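Local coordinates for protein excinuclease ABC, subunit A. (Deinococcus radiodurans, PDB 2VF7) that binds DNA and ATP, hydrolyses ATP, and as a zinc-containing UvrA-family protein probably helps recognise damaged DNA for excision repair, at residues R179-W184 with W218-D223; H264-T269 with K276-Y281; S527-S532 with S831-Y836; L692-A697 with T713-G718; L816-T821 with A826-S831. The protein carries 1 engineered substitution. All coordinates share one frame; numbering follows the deposited sequence. Where two conformers were deposited one is given.

Contact 1 (R179-W184 with W218-D223); sequences RAVAAW and WILFTD
Trp184 and Ile219 form one of two apolar pairs here, and Val181 with Leu220 forms the other. Ile219 CG2 lies 4.0 Å from Trp184 CH2, at the far end of the indole, and meets the ring obliquely. The two side chains cross at about a right angle. Ile219 has CG1 beside its backbone N and CG2 anti to it (chi1 -65°), which carries the CG2 branch to the indole. Leu220 CB points away, yet its CD1 comes back to within 4.2 Å of Val181 CG2. That same Val181 methyl lies over one face of the Trp184 ring, offset toward the rim. A turn brings this methyl over the ring: Val181 to Trp184 is a type I beta turn, closed by Trp184 N to Val181 O at 3.2 Å. The turn packs on the last turn of helix 213-221 in the UvrA DNA-binding domain. Polar bonds across the contact are absent. Trp184 NE1 is instead bonded to Ser256 O. Leu197 touches both Trp184 and Ile219, and Ala258 touches both Val181 and Leu220.

Contact 2 (H264-T269 with K276-Y281); sequences HTFANT and KRVQGY
Val278 sets its two methyls against neighbouring residues, Thr265 and Phe266. Its CG2 presses on Thr265 CG2 at 3.5 Å, tighter than a usual carbon contact. Thr265 OG1 stands beside the backbone N (chi1 -53°) and is bonded to His261 O; this leaves CG2 anti to the N, facing Val278. Val278 CG1 lies 3.8 Å from Phe266 CB, near the plane of the phenyl ring. Cutting Val278 back to an alanine would probably open a gap beside Thr265 CG2 and Phe266 CB. The Phe266 ring runs on to Gln279. There the amide carbon Gln279 CD sits at the ring edge, in the ring plane, 3.8 Å from Phe266 CE1. Ring and amide planes stand 77° apart, and the Gln279 chain is extended beyond CG. Within 264-269, Thr269 OG1 donates to Thr265 O at 2.7 Å. Phe266 also makes a cation-pi contact with Lys275 and meets the Tyr161 ring. The contact joins two successive helices of the DNA-binding domain, 258-268 and 272-278, with Met274 of the second also touching Thr265 and Thr269.

Contact 3 (S527-S532 with S831-Y836); sequences SVTGVS and SVTAPY. With ADP (adenosine-5'-diphosphate), chain D.
Val531 O is gripped by two side chains of its own loop: it is hydrogen-bonded to Ser534 OG and, weakly, to Lys536 NZ. On the other side of the residue, Val531 CG2 touches Val832 CG1 across the contact at 4.1 Å. Thr529 OG1 meets Thr833 CG2 at 4.0 Å and is hydrogen-bonded to Asp804 OD1. The other oxygen, Asp804 OD2, bonds to Ser831 OG, so one carboxylate ties the two segments together. Thr833 OG1 is buried here without a polar partner. Thr833 CG2 also lies 4.1 Å from Gly530 N, and the backbone angles of Gly530 leave no room for a CB. Ser831 OG makes a weak capping bond with Ala834 N, at the start of the C-terminal helix 834-840. Gly530 O accepts from Lys536 NZ. ADP is bonded to the backbone N of Gly533, Gly535 and Ser537. The glycine-rich loop between strand 525-529 and helix 536-551 is the P-loop (Walker A) of an ABC ATPase.

Contact 4 (L692-A697 with T713-G718); sequences LTVDEA and TLREVG
Val694 packs against Leu714 in the buried half of this contact. Val694 CG1 lies 4.0 Å from Leu714 CB, and the two side chains cross at about a right angle. CG1 is anti to the backbone N of Val694 (chi1 167°), which aims this methyl at the facing helix. It also comes within 4.3 Å of Arg715 CB, at the base of that side chain. Met602 of helix 602-605 touches both Val694 and Leu714. The two segments belong to the start of helix 694-700 and the end of helix 705-716. The second helix closes with a Schellman motif: Gly718 has positive phi, and its N bonds back to Arg715 O at 3.1 Å. The partly exposed side is polar and looser. There Asp695 OD2 forms a salt bridge with Arg715 NE at 3.3 Å. The approach is oblique, with carboxylate and guanidinium planes 53° apart. The arginine chain bends at chi3, and its CG also lies close to the oxygen, at 3.4 Å from Asp695 OD2. Replacing Arg715 by alanine would probably leave the Asp695 carboxylate without its charge mate across the contact and freer to turn. At the first helix start, Thr693 N donates to Glu696 OE2 at 2.9 Å in a nearly straight bond (171°), meeting the oxygen from above the carboxylate plane.

Contact 5 (L816-T821 with A826-S831); sequences LVAQGT and AQAAGS
Strand 816-820 passes the loop 826-831 with the CA atoms of Ala818 and Ala828 6.5 Å apart. No hydrogen bond joins the two. Val817 meets a carbonyl: its CG2 lies 3.3 Å from Gly830 O and its CG1 3.7 Å from Gly830 O, so both methyls lean on one oxygen. Gly830 has positive phi (63°), where the loop turns beside Val817. Val817 and Ala818 both face Asp804 of the adjacent strand 801-805, a classic beta bulge. The bulge lets two successive side chains point to the same loop. Ala818 CB meets Ala828 CB tip to tip at 3.8 Å. Strand 816-820 is an outermost strand of its sheet in this chain and runs antiparallel to 801-805. After it, Thr821 is the N-cap of the short helix 822-825, which turns the chain back into the loop. Ala826 O then accepts from Arg838 NE of helix 834-840.

Overall arrangement
Contacts 1 and 3 are buried, contacts 2 and 4 partly so, and contact 5 lies at the surface. Contacts 1 and 2 share the DNA-binding domain and touch: Arg277 NH2 probably bonds to Trp184 O. Neither has a hydrogen bond across it; contact 1 is purely apolar and sets a turn on a helix, while contact 2 sets helix on helix and adds an amide at a ring edge. Contact 4 also joins two helices and alone has a salt bridge between its segments. Contacts 3 and 5 share Ser831 and reach the same sheet, with centres 8 Å apart. Contact 3 reaches the P-loop beside ADP, whereas contact 5 holds the edge strand. Centres of contacts 1 and 5 are about 63 Å apart.

Contact 1 (R179-W184 with W218-D223)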
# COMPACT_ATOMS: atom_id res chain seq x y z
N ARG A 179 -25.93 -4.77 -34.97
CA ARG A 179 -24.83 -3.94 -34.41
C ARG A 179 -24.42 -2.76 -35.29
O ARG A 179 -23.24 -2.45 -35.43
CB ARG A 179 -23.63 -4.81 -34.06
CG ARG A 179 -24.01 -5.93 -33.11
CD ARG A 179 -22.83 -6.46 -32.35
NE ARG A 179 -23.25 -7.35 -31.28
CZ ARG A 179 -23.21 -7.09 -29.97
NH1 ARG A 179 -22.74 -5.93 -29.51
NH2 ARG A 179 -23.64 -8.00 -29.12
N ALA A 180 -25.42 -2.09 -35.88
CA ALA A 180 -25.20 -0.90 -36.70
C ALA A 180 -24.42 0.17 -35.96
O ALA A 180 -23.54 0.82 -36.55
CB ALA A 180 -26.49 -0.32 -37.23
N VAL A 181 -24.69 0.34 -34.66
CA VAL A 181 -23.84 1.23 -33.86
C VAL A 181 -22.67 0.47 -33.22
O VAL A 181 -22.73 -0.03 -32.07
CB VAL A 181 -24.65 2.25 -32.98
CG1 VAL A 181 -25.99 1.67 -32.51
CG2 VAL A 181 -23.81 2.84 -31.86
N ALA A 182 -21.61 0.37 -34.01
CA ALA A 182 -20.41 -0.42 -33.72
C ALA A 182 -19.61 0.09 -32.52
O ALA A 182 -18.90 -0.69 -31.86
CB ALA A 182 -19.52 -0.48 -34.96
N ALA A 183 -19.75 1.39 -32.25
CA ALA A 183 -19.10 2.03 -31.11
C ALA A 183 -19.62 1.51 -29.75
O ALA A 183 -19.00 1.74 -28.69
CB ALA A 183 -19.28 3.53 -31.21
N TRP A 184 -20.75 0.82 -29.75
CA TRP A 184 -21.21 0.16 -28.53
C TRP A 184 -20.36 -1.09 -28.20
O TRP A 184 -19.74 -1.67 -29.09
CB TRP A 184 -22.70 -0.16 -28.61
CG TRP A 184 -23.54 0.91 -28.03
CD1 TRP A 184 -23.16 1.85 -27.10
CD2 TRP A 184 -24.93 1.15 -28.28
NE1 TRP A 184 -24.21 2.66 -26.78
CE2 TRP A 184 -25.31 2.27 -27.50
CE3 TRP A 184 -25.89 0.54 -29.11
CZ2 TRP A 184 -26.61 2.79 -27.52
CZ3 TRP A 184 -27.18 1.06 -29.12
CH2 TRP A 184 -27.53 2.17 -28.34
N TRP A 218 -30.43 11.28 -31.03
CA TRP A 218 -30.61 10.89 -29.62
C TRP A 218 -29.75 9.69 -29.22
O TRP A 218 -28.95 9.76 -28.29
CB TRP A 218 -32.08 10.58 -29.35
CG TRP A 218 -32.42 10.48 -27.92
CD1 TRP A 218 -32.75 11.51 -27.09
CD2 TRP A 218 -32.48 9.29 -27.12
NE1 TRP A 218 -33.00 11.05 -25.83
CE2 TRP A 218 -32.85 9.69 -25.82
CE3 TRP A 218 -32.27 7.93 -27.38
CZ2 TRP A 218 -33.00 8.78 -24.77
CZ3 TRP A 218 -32.42 7.02 -26.34
CH2 TRP A 218 -32.79 7.45 -25.05
N ILE A 219 -29.91 8.59 -29.95
CA ILE A 219 -29.16 7.36 -29.73
C ILE A 219 -27.66 7.61 -29.62
O ILE A 219 -26.98 7.08 -28.73
CB ILE A 219 -29.49 6.33 -30.85
CG1 ILE A 219 -30.96 5.93 -30.75
CG2 ILE A 219 -28.56 5.11 -30.78
CD1 ILE A 219 -31.45 5.05 -31.85
N LEU A 220 -27.16 8.42 -30.55
CA LEU A 220 -25.73 8.71 -30.70
C LEU A 220 -25.20 9.79 -29.76
O LEU A 220 -24.08 9.67 -29.28
CB LEU A 220 -25.46 9.10 -32.16
CG LEU A 220 -24.85 8.14 -33.19
CD1 LEU A 220 -25.17 6.65 -32.99
CD2 LEU A 220 -25.28 8.60 -34.58
N PHE A 221 -25.99 10.83 -29.47
CA PHE A 221 -25.46 12.03 -28.79
C PHE A 221 -26.08 12.46 -27.43
O PHE A 221 -25.47 13.29 -26.72
CB PHE A 221 -25.41 13.22 -29.76
CG PHE A 221 -24.56 12.96 -30.99
CD1 PHE A 221 -23.17 13.00 -30.92
CD2 PHE A 221 -25.16 12.67 -32.21
CE1 PHE A 221 -22.38 12.75 -32.06
CE2 PHE A 221 -24.38 12.43 -33.36
CZ PHE A 221 -22.99 12.47 -33.28
N THR A 222 -27.24 11.94 -27.07
CA THR A 222 -27.91 12.34 -25.83
C THR A 222 -27.02 12.19 -24.59
O THR A 222 -26.11 11.37 -24.58
CB THR A 222 -29.26 11.61 -25.61
OG1 THR A 222 -29.98 12.24 -24.55
CG2 THR A 222 -29.08 10.14 -25.28
N ASP A 223 -27.29 13.01 -23.56
CA ASP A 223 -26.68 12.88 -22.21
C ASP A 223 -27.61 12.14 -21.26
O ASP A 223 -27.24 11.78 -20.13
CB ASP A 223 -26.42 14.26 -21.62
CG ASP A 223 -25.19 14.94 -22.21
OD1 ASP A 223 -25.24 16.17 -22.38
OD2 ASP A 223 -24.17 14.26 -22.47

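Contact 2 (H264-T269 with K276-Y281)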
# COMPACT_ATOMS: atom_id res chain seq x y z
N HIS A 264 -16.31 7.81 -22.11
CA HIS A 264 -16.10 7.28 -20.77
C HIS A 264 -15.11 6.12 -20.84
O HIS A 264 -14.24 6.00 -19.99
CB HIS A 264 -17.40 6.80 -20.11
CG HIS A 264 -17.24 6.38 -18.67
ND1 HIS A 264 -16.59 5.22 -18.30
CD2 HIS A 264 -17.65 6.96 -17.52
CE1 HIS A 264 -16.60 5.11 -16.98
NE2 HIS A 264 -17.24 6.16 -16.48
N THR A 265 -15.24 5.27 -21.85
CA THR A 265 -14.32 4.16 -22.00
C THR A 265 -12.91 4.67 -22.26
O THR A 265 -11.95 4.19 -21.66
CB THR A 265 -14.78 3.16 -23.07
OG1 THR A 265 -16.13 2.76 -22.80
CG2 THR A 265 -13.90 1.91 -23.04
N PHE A 266 -12.78 5.66 -23.14
CA PHE A 266 -11.47 6.25 -23.44
C PHE A 266 -10.78 6.81 -22.19
O PHE A 266 -9.58 6.63 -22.01
CB PHE A 266 -11.60 7.36 -24.50
CG PHE A 266 -10.27 7.99 -24.89
CD1 PHE A 266 -9.44 7.40 -25.85
CD2 PHE A 266 -9.86 9.19 -24.31
CE1 PHE A 266 -8.23 7.98 -26.23
CE2 PHE A 266 -8.63 9.78 -24.67
CZ PHE A 266 -7.82 9.17 -25.64
N ALA A 267 -11.54 7.49 -21.34
CA ALA A 267 -10.96 8.32 -20.30
C ALA A 267 -10.56 7.53 -19.07
O ALA A 267 -9.77 8.04 -18.25
CB ALA A 267 -11.94 9.43 -19.92
N ASN A 268 -11.08 6.31 -18.95
CA ASN A 268 -11.22 5.63 -17.66
C ASN A 268 -10.73 4.20 -17.58
O ASN A 268 -10.47 3.71 -16.48
CB ASN A 268 -12.68 5.68 -17.18
CG ASN A 268 -13.11 7.07 -16.75
OD1 ASN A 268 -12.70 7.55 -15.69
ND2 ASN A 268 -13.94 7.72 -17.56
N THR A 269 -10.64 3.51 -18.71
CA THR A 269 -10.25 2.10 -18.66
C THR A 269 -8.77 1.92 -18.39
O THR A 269 -7.96 2.81 -18.66
CB THR A 269 -10.57 1.33 -19.94
OG1 THR A 269 -10.25 2.15 -21.07
CG2 THR A 269 -12.04 0.92 -19.96
N LYS A 276 -7.63 1.08 -27.44
CA LYS A 276 -7.29 1.08 -28.85
C LYS A 276 -8.50 0.77 -29.73
O LYS A 276 -8.59 1.27 -30.85
CB LYS A 276 -6.15 0.09 -29.11
CG LYS A 276 -5.15 0.55 -30.16
CD LYS A 276 -3.71 0.16 -29.80
CE LYS A 276 -2.72 0.64 -30.88
NZ LYS A 276 -1.28 0.42 -30.52
N ARG A 277 -9.43 -0.04 -29.23
CA ARG A 277 -10.68 -0.36 -29.94
C ARG A 277 -11.56 0.89 -30.02
O ARG A 277 -11.92 1.34 -31.11
CB ARG A 277 -11.45 -1.48 -29.23
CG ARG A 277 -12.74 -1.84 -29.91
CD ARG A 277 -13.79 -2.30 -28.90
NE ARG A 277 -15.09 -2.48 -29.56
CZ ARG A 277 -16.17 -1.72 -29.36
NH1 ARG A 277 -16.15 -0.71 -28.47
NH2 ARG A 277 -17.29 -1.99 -30.04
N VAL A 278 -11.89 1.41 -28.84
CA VAL A 278 -12.62 2.67 -28.65
C VAL A 278 -12.10 3.82 -29.53
O VAL A 278 -12.87 4.57 -30.13
CB VAL A 278 -12.63 3.00 -27.12
CG1 VAL A 278 -12.41 4.47 -26.82
CG2 VAL A 278 -13.92 2.49 -26.48
N GLN A 279 -10.78 3.92 -29.62
CA GLN A 279 -10.12 4.97 -30.39
C GLN A 279 -10.38 4.84 -31.89
O GLN A 279 -10.26 5.82 -32.61
CB GLN A 279 -8.62 4.97 -30.09
CG GLN A 279 -8.01 6.36 -29.94
CD GLN A 279 -6.65 6.32 -29.25
OE1 GLN A 279 -6.26 5.31 -28.64
NE2 GLN A 279 -5.91 7.43 -29.33
N GLY A 280 -10.73 3.65 -32.36
CA GLY A 280 -11.15 3.45 -33.75
C GLY A 280 -12.45 4.14 -34.16
O GLY A 280 -12.72 4.30 -35.35
N TYR A 281 -13.26 4.55 -33.18
CA TYR A 281 -14.54 5.22 -33.43
C TYR A 281 -14.49 6.70 -33.06
O TYR A 281 -15.53 7.35 -32.89
CB TYR A 281 -15.67 4.52 -32.65
CG TYR A 281 -15.62 3.02 -32.78
CD1 TYR A 281 -16.21 2.38 -33.87
CD2 TYR A 281 -14.96 2.23 -31.83
CE1 TYR A 281 -16.16 1.00 -34.00
CE2 TYR A 281 -14.90 0.85 -31.96
CZ TYR A 281 -15.51 0.24 -33.05
OH TYR A 281 -15.46 -1.12 -33.21

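Contact 3 (S527-S532 with S831-Y836)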
# COMPACT_ATOMS: atom_id res chain seq x y z
N SER A 527 28.72 -6.06 -36.78
CA SER A 527 28.48 -5.46 -35.47
C SER A 527 28.40 -3.95 -35.60
O SER A 527 29.27 -3.32 -36.17
CB SER A 527 29.63 -5.83 -34.51
OG SER A 527 29.55 -7.19 -34.12
N VAL A 528 27.34 -3.36 -35.06
CA VAL A 528 27.22 -1.91 -35.04
C VAL A 528 27.50 -1.38 -33.63
O VAL A 528 26.68 -1.49 -32.71
CB VAL A 528 25.84 -1.48 -35.54
CG1 VAL A 528 25.72 0.02 -35.51
CG2 VAL A 528 25.60 -2.02 -36.97
N THR A 529 28.68 -0.78 -33.49
CA THR A 529 29.20 -0.33 -32.21
C THR A 529 29.24 1.20 -32.06
O THR A 529 28.98 1.94 -33.00
CB THR A 529 30.62 -0.93 -31.96
OG1 THR A 529 31.56 -0.34 -32.85
CG2 THR A 529 30.64 -2.42 -32.18
N GLY A 530 29.58 1.67 -30.85
CA GLY A 530 29.51 3.10 -30.53
C GLY A 530 29.03 3.36 -29.12
O GLY A 530 28.43 2.49 -28.48
N VAL A 531 29.32 4.58 -28.64
CA VAL A 531 28.91 5.11 -27.32
C VAL A 531 27.38 5.08 -27.11
O VAL A 531 26.62 5.06 -28.09
CB VAL A 531 29.51 6.57 -27.17
CG1 VAL A 531 28.54 7.56 -26.54
CG2 VAL A 531 30.86 6.56 -26.45
N SER A 532 26.92 5.05 -25.85
CA SER A 532 25.49 5.09 -25.56
C SER A 532 24.95 6.43 -26.03
O SER A 532 25.56 7.48 -25.80
CB SER A 532 25.19 4.92 -24.07
OG SER A 532 25.99 3.90 -23.50
N SER A 831 38.20 7.19 -33.18
CA SER A 831 37.28 6.15 -32.72
C SER A 831 37.51 5.94 -31.24
O SER A 831 38.66 5.89 -30.78
CB SER A 831 37.52 4.84 -33.47
OG SER A 831 36.51 3.89 -33.20
N VAL A 832 36.43 5.84 -30.48
CA VAL A 832 36.55 5.63 -29.05
C VAL A 832 36.52 4.13 -28.71
O VAL A 832 37.06 3.71 -27.67
CB VAL A 832 35.51 6.52 -28.27
CG1 VAL A 832 34.83 5.77 -27.16
CG2 VAL A 832 36.20 7.80 -27.72
N THR A 833 35.91 3.32 -29.58
CA THR A 833 35.94 1.88 -29.42
C THR A 833 37.23 1.20 -29.89
O THR A 833 37.54 0.11 -29.43
CB THR A 833 34.73 1.15 -30.10
OG1 THR A 833 35.20 0.32 -31.16
CG2 THR A 833 33.68 2.13 -30.59
N ALA A 834 37.97 1.85 -30.80
CA ALA A 834 39.18 1.27 -31.39
C ALA A 834 40.12 0.65 -30.36
O ALA A 834 40.33 -0.56 -30.42
CB ALA A 834 39.93 2.28 -32.25
N PRO A 835 40.65 1.46 -29.41
CA PRO A 835 41.54 0.89 -28.39
C PRO A 835 41.00 -0.37 -27.69
O PRO A 835 41.77 -1.30 -27.45
CB PRO A 835 41.72 2.04 -27.38
CG PRO A 835 40.70 3.08 -27.77
CD PRO A 835 40.49 2.91 -29.22
N TYR A 836 39.71 -0.38 -27.36
CA TYR A 836 39.05 -1.50 -26.67
C TYR A 836 38.86 -2.73 -27.55
O TYR A 836 38.96 -3.87 -27.08
CB TYR A 836 37.70 -1.04 -26.08
CG TYR A 836 37.85 -0.00 -25.00
CD1 TYR A 836 37.65 1.34 -25.27
CD2 TYR A 836 38.25 -0.37 -23.70
CE1 TYR A 836 37.82 2.30 -24.28
CE2 TYR A 836 38.41 0.57 -22.70
CZ TYR A 836 38.20 1.92 -23.00
OH TYR A 836 38.38 2.88 -22.01
PB ADP D . 22.15 4.25 -28.78
O1B ADP D . 22.18 4.25 -27.28
O2B ADP D . 21.25 3.23 -29.43
O3B ADP D . 23.54 4.29 -29.35
PA ADP D . 19.96 5.89 -29.76
O1A ADP D . 18.99 5.95 -28.62
O2A ADP D . 19.72 4.98 -30.92
O3A ADP D . 21.47 5.66 -29.21
O5' ADP D . 19.95 7.39 -30.37
C5' ADP D . 20.65 8.46 -29.73
C4' ADP D . 19.90 9.78 -29.80
O4' ADP D . 18.57 9.61 -30.28
C3' ADP D . 19.78 10.32 -28.39
O3' ADP D . 19.95 11.73 -28.40
C2' ADP D . 18.37 9.95 -27.97
O2' ADP D . 17.83 10.79 -26.94
C1' ADP D . 17.62 10.02 -29.28
N9 ADP D . 16.44 9.12 -29.25
C8 ADP D . 16.46 7.78 -29.43
N7 ADP D . 15.22 7.24 -29.36
C5 ADP D . 14.37 8.27 -29.11
C6 ADP D . 12.91 8.43 -28.90
N6 ADP D . 12.10 7.34 -28.95
N1 ADP D . 12.42 9.67 -28.68
C2 ADP D . 13.22 10.76 -28.62
N3 ADP D . 14.56 10.69 -28.80
C4 ADP D . 15.18 9.50 -29.04

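Contact 4 (L692-A697 with T713-G718)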
# COMPACT_ATOMS: atom_id res chain seq x y z
N LEU A 692 8.51 -30.61 -18.10
CA LEU A 692 9.76 -31.15 -18.60
C LEU A 692 10.67 -30.02 -19.05
O LEU A 692 10.26 -29.08 -19.74
CB LEU A 692 9.51 -32.12 -19.76
CG LEU A 692 9.80 -33.63 -19.72
CD1 LEU A 692 9.82 -34.24 -18.34
CD2 LEU A 692 8.82 -34.39 -20.60
N THR A 693 11.93 -30.18 -18.66
CA THR A 693 13.02 -29.36 -19.06
C THR A 693 13.28 -29.57 -20.56
O THR A 693 12.89 -30.61 -21.11
CB THR A 693 14.21 -29.79 -18.20
OG1 THR A 693 14.14 -29.14 -16.92
CG2 THR A 693 15.52 -29.48 -18.83
N VAL A 694 13.92 -28.61 -21.24
CA VAL A 694 14.22 -28.79 -22.67
C VAL A 694 15.16 -30.00 -22.89
O VAL A 694 14.97 -30.78 -23.83
CB VAL A 694 14.75 -27.48 -23.38
CG1 VAL A 694 15.34 -27.78 -24.73
CG2 VAL A 694 13.62 -26.49 -23.57
N ASP A 695 16.14 -30.14 -22.00
CA ASP A 695 17.00 -31.33 -21.95
C ASP A 695 16.26 -32.67 -21.77
O ASP A 695 16.60 -33.64 -22.45
CB ASP A 695 17.99 -31.21 -20.79
CG ASP A 695 19.16 -30.30 -21.08
OD1 ASP A 695 19.97 -30.13 -20.14
OD2 ASP A 695 19.28 -29.76 -22.22
N GLU A 696 15.30 -32.73 -20.85
CA GLU A 696 14.61 -34.00 -20.56
C GLU A 696 13.60 -34.31 -21.65
O GLU A 696 13.31 -35.48 -21.91
CB GLU A 696 13.84 -33.97 -19.23
CG GLU A 696 14.58 -33.57 -17.95
CD GLU A 696 13.60 -33.17 -16.80
OE1 GLU A 696 13.92 -33.43 -15.62
OE2 GLU A 696 12.51 -32.60 -17.08
N ALA A 697 13.03 -33.28 -22.27
CA ALA A 697 12.08 -33.48 -23.37
C ALA A 697 12.80 -33.88 -24.65
O ALA A 697 12.18 -34.42 -25.59
CB ALA A 697 11.24 -32.23 -23.59
N THR A 713 17.15 -26.86 -31.46
CA THR A 713 17.56 -25.44 -31.58
C THR A 713 17.50 -24.70 -30.22
O THR A 713 18.32 -23.84 -29.95
CB THR A 713 16.71 -24.65 -32.61
OG1 THR A 713 15.31 -24.75 -32.28
CG2 THR A 713 16.94 -25.16 -34.00
N LEU A 714 16.54 -25.04 -29.39
CA LEU A 714 16.48 -24.48 -28.04
C LEU A 714 17.62 -24.96 -27.17
O LEU A 714 18.03 -24.28 -26.25
CB LEU A 714 15.17 -24.83 -27.38
CG LEU A 714 13.96 -24.11 -27.96
CD1 LEU A 714 12.71 -24.77 -27.41
CD2 LEU A 714 14.00 -22.60 -27.60
N ARG A 715 18.12 -26.14 -27.48
CA ARG A 715 19.18 -26.74 -26.67
C ARG A 715 20.52 -26.19 -27.10
O ARG A 715 21.30 -25.75 -26.26
CB ARG A 715 19.13 -28.26 -26.78
CG ARG A 715 19.51 -28.98 -25.51
CD ARG A 715 19.28 -30.49 -25.62
NE ARG A 715 20.33 -31.25 -24.94
CZ ARG A 715 21.52 -31.51 -25.46
NH1 ARG A 715 21.84 -31.08 -26.68
NH2 ARG A 715 22.42 -32.20 -24.77
N GLU A 716 20.75 -26.18 -28.42
CA GLU A 716 21.92 -25.57 -29.05
C GLU A 716 22.18 -24.11 -28.63
O GLU A 716 23.33 -23.64 -28.63
CB GLU A 716 21.78 -25.62 -30.58
CG GLU A 716 22.23 -26.93 -31.21
CD GLU A 716 21.87 -27.04 -32.70
OE1 GLU A 716 20.66 -26.99 -33.04
OE2 GLU A 716 22.80 -27.19 -33.53
N VAL A 717 21.12 -23.40 -28.29
CA VAL A 717 21.20 -21.95 -28.08
C VAL A 717 21.36 -21.62 -26.57
O VAL A 717 21.54 -20.46 -26.17
CB VAL A 717 20.00 -21.24 -28.82
CG1 VAL A 717 18.84 -20.87 -27.88
CG2 VAL A 717 20.48 -20.06 -29.62
N GLY A 718 21.32 -22.67 -25.74
CA GLY A 718 21.70 -22.61 -24.33
C GLY A 718 20.59 -22.73 -23.30
O GLY A 718 20.84 -22.54 -22.10

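Contact 5 (L816-T821 with A826-S831)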
# COMPACT_ATOMS: atom_id res chain seq x y z
N LEU A 816 28.96 8.29 -39.05
CA LEU A 816 29.69 7.06 -39.28
C LEU A 816 31.14 7.43 -39.03
O LEU A 816 31.68 8.28 -39.72
CB LEU A 816 29.48 6.55 -40.71
CG LEU A 816 30.17 5.24 -41.10
CD1 LEU A 816 29.78 4.12 -40.16
CD2 LEU A 816 29.84 4.85 -42.51
N VAL A 817 31.77 6.84 -38.02
CA VAL A 817 33.12 7.29 -37.65
C VAL A 817 34.24 6.29 -37.95
O VAL A 817 35.42 6.64 -37.90
CB VAL A 817 33.18 7.86 -36.19
CG1 VAL A 817 33.61 6.80 -35.19
CG2 VAL A 817 34.11 9.04 -36.15
N ALA A 818 33.86 5.05 -38.26
CA ALA A 818 34.78 4.04 -38.76
C ALA A 818 33.97 2.88 -39.25
O ALA A 818 32.87 2.64 -38.75
CB ALA A 818 35.74 3.59 -37.68
N GLN A 819 34.51 2.18 -40.25
CA GLN A 819 33.91 0.97 -40.81
C GLN A 819 35.01 0.09 -41.42
O GLN A 819 36.02 0.61 -41.91
CB GLN A 819 32.83 1.33 -41.83
CG GLN A 819 33.32 2.01 -43.11
CD GLN A 819 32.20 2.63 -43.93
OE1 GLN A 819 31.09 2.09 -44.03
NE2 GLN A 819 32.48 3.79 -44.52
N GLY A 820 34.82 -1.23 -41.39
CA GLY A 820 35.83 -2.20 -41.85
C GLY A 820 35.77 -3.51 -41.08
O GLY A 820 34.84 -3.72 -40.30
N THR A 821 36.75 -4.39 -41.28
CA THR A 821 36.87 -5.61 -40.47
C THR A 821 37.24 -5.21 -39.03
O THR A 821 37.63 -4.06 -38.80
CB THR A 821 37.94 -6.54 -41.03
OG1 THR A 821 39.16 -5.81 -41.24
CG2 THR A 821 37.49 -7.14 -42.38
N ALA A 826 40.21 -1.55 -35.53
CA ALA A 826 40.96 -1.54 -34.27
C ALA A 826 42.10 -0.55 -34.32
O ALA A 826 42.73 -0.28 -33.30
CB ALA A 826 41.50 -2.92 -33.97
N GLN A 827 42.37 -0.04 -35.52
CA GLN A 827 43.45 0.92 -35.77
C GLN A 827 42.92 2.28 -36.23
O GLN A 827 43.70 3.22 -36.39
CB GLN A 827 44.42 0.36 -36.82
CG GLN A 827 44.94 -1.06 -36.56
CD GLN A 827 45.91 -1.16 -35.38
OE1 GLN A 827 46.11 -2.24 -34.82
NE2 GLN A 827 46.51 -0.04 -35.00
N ALA A 828 41.61 2.38 -36.42
CA ALA A 828 40.95 3.60 -36.89
C ALA A 828 41.11 4.81 -35.97
O ALA A 828 41.12 4.70 -34.74
CB ALA A 828 39.50 3.35 -37.19
N ALA A 829 41.22 5.97 -36.61
CA ALA A 829 41.45 7.26 -35.97
C ALA A 829 40.11 7.94 -35.67
O ALA A 829 39.13 7.80 -36.43
CB ALA A 829 42.32 8.15 -36.86
N GLY A 830 40.08 8.66 -34.56
CA GLY A 830 38.87 9.33 -34.10
C GLY A 830 37.80 8.32 -33.79
O GLY A 830 36.64 8.54 -34.11
N SER A 831 38.20 7.19 -33.18
CA SER A 831 37.28 6.15 -32.72
C SER A 831 37.51 5.94 -31.24
O SER A 831 38.66 5.89 -30.78
CB SER A 831 37.52 4.84 -33.47
OG SER A 831 36.51 3.89 -33.20